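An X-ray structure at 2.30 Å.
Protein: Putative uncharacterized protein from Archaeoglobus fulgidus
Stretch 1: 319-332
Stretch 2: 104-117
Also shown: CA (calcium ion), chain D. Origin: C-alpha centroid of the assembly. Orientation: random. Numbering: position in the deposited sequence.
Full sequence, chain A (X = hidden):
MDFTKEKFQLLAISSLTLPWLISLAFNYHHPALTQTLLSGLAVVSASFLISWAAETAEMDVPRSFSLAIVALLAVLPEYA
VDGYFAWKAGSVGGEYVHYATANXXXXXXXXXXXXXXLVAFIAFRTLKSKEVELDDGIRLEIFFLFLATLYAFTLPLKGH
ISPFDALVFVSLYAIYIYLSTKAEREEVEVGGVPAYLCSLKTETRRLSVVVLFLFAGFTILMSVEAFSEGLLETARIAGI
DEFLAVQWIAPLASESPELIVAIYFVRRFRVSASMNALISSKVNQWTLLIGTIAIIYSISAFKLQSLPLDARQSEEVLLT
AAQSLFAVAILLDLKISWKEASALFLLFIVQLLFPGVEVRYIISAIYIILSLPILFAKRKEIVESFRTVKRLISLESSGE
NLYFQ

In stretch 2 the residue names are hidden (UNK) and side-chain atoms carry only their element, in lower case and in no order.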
# COMPACT_ATOMS: atom_id res chain seq x y z
N LEU A 319 5.78 4.46 -15.93
CA LEU A 319 4.34 4.27 -16.04
C LEU A 319 3.68 4.56 -14.70
O LEU A 319 2.63 5.21 -14.64
CB LEU A 319 4.03 2.83 -16.47
CG LEU A 319 2.82 2.51 -17.35
CD1 LEU A 319 2.62 1.00 -17.43
CD2 LEU A 319 1.54 3.18 -16.88
N THR A 320 4.30 4.07 -13.63
CA THR A 320 3.77 4.24 -12.28
C THR A 320 3.81 5.70 -11.86
O THR A 320 2.87 6.20 -11.25
CB THR A 320 4.55 3.40 -11.26
OG1 THR A 320 4.65 2.04 -11.72
CG2 THR A 320 3.85 3.41 -9.91
N ALA A 321 4.91 6.37 -12.20
CA ALA A 321 5.05 7.79 -11.91
C ALA A 321 4.02 8.60 -12.69
O ALA A 321 3.45 9.56 -12.18
CB ALA A 321 6.45 8.25 -12.24
N ALA A 322 3.79 8.19 -13.94
CA ALA A 322 2.82 8.84 -14.80
C ALA A 322 1.41 8.71 -14.24
O ALA A 322 0.67 9.69 -14.18
CB ALA A 322 2.88 8.27 -16.21
N GLN A 323 1.05 7.50 -13.82
CA GLN A 323 -0.25 7.26 -13.19
C GLN A 323 -0.39 8.09 -11.91
O GLN A 323 -1.48 8.55 -11.58
CB GLN A 323 -0.43 5.78 -12.86
CG GLN A 323 -1.81 5.45 -12.30
CD GLN A 323 -1.83 4.15 -11.53
OE1 GLN A 323 -0.88 3.82 -10.82
NE2 GLN A 323 -2.92 3.40 -11.65
N SER A 324 0.72 8.25 -11.20
CA SER A 324 0.72 8.97 -9.93
C SER A 324 0.57 10.47 -10.13
O SER A 324 -0.03 11.16 -9.29
CB SER A 324 1.99 8.66 -9.14
OG SER A 324 2.12 7.26 -8.92
N LEU A 325 1.11 10.98 -11.23
CA LEU A 325 0.93 12.38 -11.59
C LEU A 325 -0.55 12.64 -11.85
O LEU A 325 -1.12 13.61 -11.35
CB LEU A 325 1.72 12.70 -12.86
CG LEU A 325 2.45 14.04 -12.93
CD1 LEU A 325 2.58 14.51 -14.38
CD2 LEU A 325 1.78 15.10 -12.06
N PHE A 326 -1.16 11.76 -12.63
CA PHE A 326 -2.57 11.85 -12.94
C PHE A 326 -3.43 11.72 -11.68
O PHE A 326 -4.48 12.37 -11.57
CB PHE A 326 -2.95 10.77 -13.97
CG PHE A 326 -4.36 10.85 -14.44
CD1 PHE A 326 -4.83 12.00 -15.06
CD2 PHE A 326 -5.23 9.78 -14.28
CE1 PHE A 326 -6.15 12.08 -15.51
CE2 PHE A 326 -6.53 9.85 -14.72
CZ PHE A 326 -6.99 11.00 -15.33
N ALA A 327 -2.98 10.89 -10.75
CA ALA A 327 -3.67 10.72 -9.47
C ALA A 327 -3.64 12.02 -8.66
O ALA A 327 -4.66 12.43 -8.11
CB ALA A 327 -3.05 9.58 -8.68
N VAL A 328 -2.47 12.64 -8.58
CA VAL A 328 -2.31 13.92 -7.89
C VAL A 328 -3.23 14.99 -8.47
O VAL A 328 -3.91 15.71 -7.73
CB VAL A 328 -0.85 14.42 -7.98
CG1 VAL A 328 -0.76 15.89 -7.59
CG2 VAL A 328 0.05 13.58 -7.10
N ALA A 329 -3.25 15.10 -9.80
CA ALA A 329 -4.05 16.11 -10.48
C ALA A 329 -5.54 15.94 -10.20
O ALA A 329 -6.28 16.92 -10.12
CB ALA A 329 -3.77 16.08 -11.98
N ILE A 330 -5.97 14.69 -10.07
CA ILE A 330 -7.37 14.37 -9.78
C ILE A 330 -7.75 14.76 -8.35
O ILE A 330 -8.86 15.23 -8.10
CB ILE A 330 -7.65 12.87 -10.01
CG1 ILE A 330 -7.76 12.58 -11.51
CG2 ILE A 330 -8.91 12.42 -9.29
CD1 ILE A 330 -8.06 11.13 -11.83
N LEU A 331 -6.82 14.59 -7.42
CA LEU A 331 -7.08 14.90 -6.01
C LEU A 331 -7.11 16.39 -5.71
O LEU A 331 -7.58 16.80 -4.64
CB LEU A 331 -6.04 14.22 -5.13
CG LEU A 331 -5.92 12.70 -5.21
CD1 LEU A 331 -4.82 12.20 -4.29
CD2 LEU A 331 -7.25 12.03 -4.90
N LEU A 332 -6.61 17.21 -6.63
CA LEU A 332 -6.44 18.64 -6.39
C LEU A 332 -7.74 19.40 -6.05
O LEU A 332 -7.72 20.34 -5.26
CB LEU A 332 -5.72 19.31 -7.57
CG LEU A 332 -4.21 19.09 -7.66
CD1 LEU A 332 -3.67 19.67 -8.95
CD2 LEU A 332 -3.50 19.69 -6.45
N UNK A 104 6.72 -3.73 -6.54
CA UNK A 104 6.49 -2.40 -5.99
C UNK A 104 5.59 -1.57 -6.90
O UNK A 104 4.66 -0.90 -6.44
c UNK A 104 7.75 -0.40 -5.01
c UNK A 104 7.83 -1.68 -5.80
c UNK A 104 7.07 1.38 -6.99
s UNK A 104 8.44 0.98 -5.93
N UNK A 105 5.88 -1.60 -8.20
CA UNK A 105 5.09 -0.85 -9.17
C UNK A 105 3.70 -1.45 -9.31
O UNK A 105 2.71 -0.73 -9.47
c UNK A 105 5.78 -0.81 -10.55
c UNK A 105 7.06 0.02 -10.49
o UNK A 105 6.10 -2.14 -10.97
N UNK A 106 3.63 -2.77 -9.22
CA UNK A 106 2.35 -3.46 -9.24
C UNK A 106 1.48 -3.03 -8.08
O UNK A 106 0.30 -2.72 -8.26
N UNK A 107 2.06 -3.00 -6.89
CA UNK A 107 1.34 -2.60 -5.69
C UNK A 107 0.77 -1.19 -5.83
O UNK A 107 -0.41 -0.96 -5.57
c UNK A 107 2.24 -2.70 -4.46
N UNK A 108 1.62 -0.25 -6.27
CA UNK A 108 1.21 1.14 -6.45
C UNK A 108 0.09 1.33 -7.46
O UNK A 108 -0.89 2.00 -7.19
n UNK A 108 4.18 1.62 -5.26
c UNK A 108 2.41 2.01 -6.84
c UNK A 108 3.22 2.45 -5.65
o UNK A 108 3.00 3.52 -5.09
N UNK A 109 0.26 0.73 -8.64
CA UNK A 109 -0.71 0.92 -9.72
C UNK A 109 -2.04 0.22 -9.44
O UNK A 109 -3.10 0.73 -9.81
n UNK A 109 2.35 -1.50 -14.70
n UNK A 109 1.25 0.27 -13.73
c UNK A 109 1.12 1.28 -11.47
n UNK A 109 3.54 0.11 -13.58
c UNK A 109 1.18 1.52 -12.98
c UNK A 109 2.38 -0.37 -14.00
c UNK A 109 -0.12 0.48 -11.06
N UNK A 110 -1.97 -0.93 -8.79
CA UNK A 110 -3.17 -1.67 -8.41
C UNK A 110 -3.97 -0.88 -7.38
O UNK A 110 -5.20 -0.88 -7.39
c UNK A 110 -3.95 -3.97 -7.46
c UNK A 110 -3.60 -4.80 -6.23
c UNK A 110 -2.80 -3.03 -7.82
c UNK A 110 -4.32 -4.85 -8.64
N UNK A 111 -3.25 -0.20 -6.49
CA UNK A 111 -3.87 0.56 -5.42
C UNK A 111 -4.73 1.68 -5.98
O UNK A 111 -5.85 1.92 -5.53
c UNK A 111 -4.50 1.40 -2.64
c UNK A 111 -2.26 2.52 -2.52
c UNK A 111 -3.03 1.31 -3.02
c UNK A 111 -2.79 1.15 -4.52
N UNK A 112 -4.20 2.39 -6.97
CA UNK A 112 -4.93 3.49 -7.59
C UNK A 112 -5.90 2.98 -8.64
O UNK A 112 -7.08 3.32 -8.62
c UNK A 112 -2.10 6.14 -7.62
c UNK A 112 -3.97 4.52 -8.21
c UNK A 112 -4.75 5.59 -8.97
c UNK A 112 -3.11 5.15 -7.11
N UNK A 113 -5.40 2.15 -9.56
CA UNK A 113 -6.20 1.65 -10.66
C UNK A 113 -7.40 0.83 -10.22
O UNK A 113 -8.48 0.94 -10.80
N UNK A 114 -7.20 -0.01 -9.21
CA UNK A 114 -8.27 -0.85 -8.69
C UNK A 114 -8.85 -0.30 -7.39
O UNK A 114 -10.04 0.00 -7.33
c UNK A 114 -8.54 -3.03 -10.80
c UNK A 114 -7.40 -2.94 -9.81
c UNK A 114 -8.85 -3.13 -7.77
c UNK A 114 -7.79 -2.30 -8.47
N UNK A 115 -8.01 -0.16 -6.38
CA UNK A 115 -8.44 0.29 -5.06
C UNK A 115 -9.22 1.60 -5.02
O UNK A 115 -10.37 1.61 -4.59
N UNK A 116 -8.59 2.69 -5.46
CA UNK A 116 -9.25 4.00 -5.45
C UNK A 116 -10.53 4.01 -6.27
O UNK A 116 -11.53 4.60 -5.87
c UNK A 116 -5.38 6.50 -4.16
c UNK A 116 -6.35 6.60 -5.17
c UNK A 116 -8.32 5.09 -5.99
c UNK A 116 -4.46 8.59 -4.75
n UNK A 116 -5.58 5.30 -3.52
c UNK A 116 -6.65 4.67 -4.09
c UNK A 116 -5.41 8.72 -5.76
c UNK A 116 -7.16 5.42 -5.11
c UNK A 116 -4.42 7.49 -3.94
c UNK A 116 -6.36 7.74 -5.98
N UNK A 117 -10.50 3.34 -7.42
CA UNK A 117 -11.65 3.33 -8.32
C UNK A 117 -12.79 2.49 -7.75
O UNK A 117 -13.94 2.92 -7.74
o UNK A 117 -10.95 1.44 -9.67
c UNK A 117 -11.26 2.82 -9.71
CA CA D . -11.32 15.30 -8.79

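Position 104 carries an unbranched chain of two carbons, a sulfur and a terminal carbon, which only methionine has. The side chain of Met 104 leaves sideways but its end comes nearer, CE lying 4.8 Å from CG2 of Thr 320, too far for close packing. At position 105 one carbon bears an oxygen and a carbon, and this CB lies 3.3 Å from OG1 of Thr 320. The fork is that of Thr 105, a compact side chain suited to this close approach, where the CA atoms of Thr 105 and Thr 320 are 6.1 Å apart. Position 106 has no side-chain atoms and is Gly 106, where a CB would point away; position 107 has a single carbon, out of reach, and is Ala 107.

Position 108 shows two carbons, the second bearing one oxygen and one nitrogen, and its CB packs 3.7 Å from CG2 of Thr 320. This is Asn 108; its ND2 donates to O of Met 104 at 2.8 Å, and the amide is also hydrogen-bonded elsewhere in the structure. At position 109 three carbons lead to a nitrogen and then a carbon holding two more nitrogens, a group touching Leu 319 and Thr 320. Arg 109 is long enough to run back along the interface: CD1 of Leu 319 covers one guanidinium face, 3.7 Å from CZ, and OG1 of Thr 320 sits at the edge, 2.9 Å from NH1.

Positions 110 and 111 each have four carbons forked at the second, clear of stretch 1: Leu 110, pointing away, and Leu 111, sideways. Position 112 has four carbons forked at the first, and its two-carbon arm meets Ala 327. In Ile 112 that arm brings CD1 to 3.7 Å from CB of Ala 327. Position 113 is bare, its N 3.5 Å from NE2 of Gln 323, two donors without a hydrogen bond; in Gly 113 a CB would clash with O of Arg 109. Position 114 repeats the isoleucine fork; Ile 114 points away, its bulk not competing for space here. Position 115 is bare; in Gly 115 a CB would clash with O of Leu 111, within the wider pi-type turn.

At position 116 one carbon leads to fused rings with one nitrogen, packed against Ala 327 and Leu 331. Broad Trp 116 reaches both, CZ3 3.9 Å from CB of Ala 327 and CH2 3.7 Å from CD1 of Leu 331. Position 117, one carbon and one oxygen, is Ser 117, out of reach.

The helices run 28° apart, burying 536 Å². NE2 of Gln 323 donates to O of Arg 109 at 3.2 Å, nearly straight at 172°; beyond, small Ala 327 leaves room for apolar packing.

Stretch 2, residues 104-117: MTGANRLLIGIGWS
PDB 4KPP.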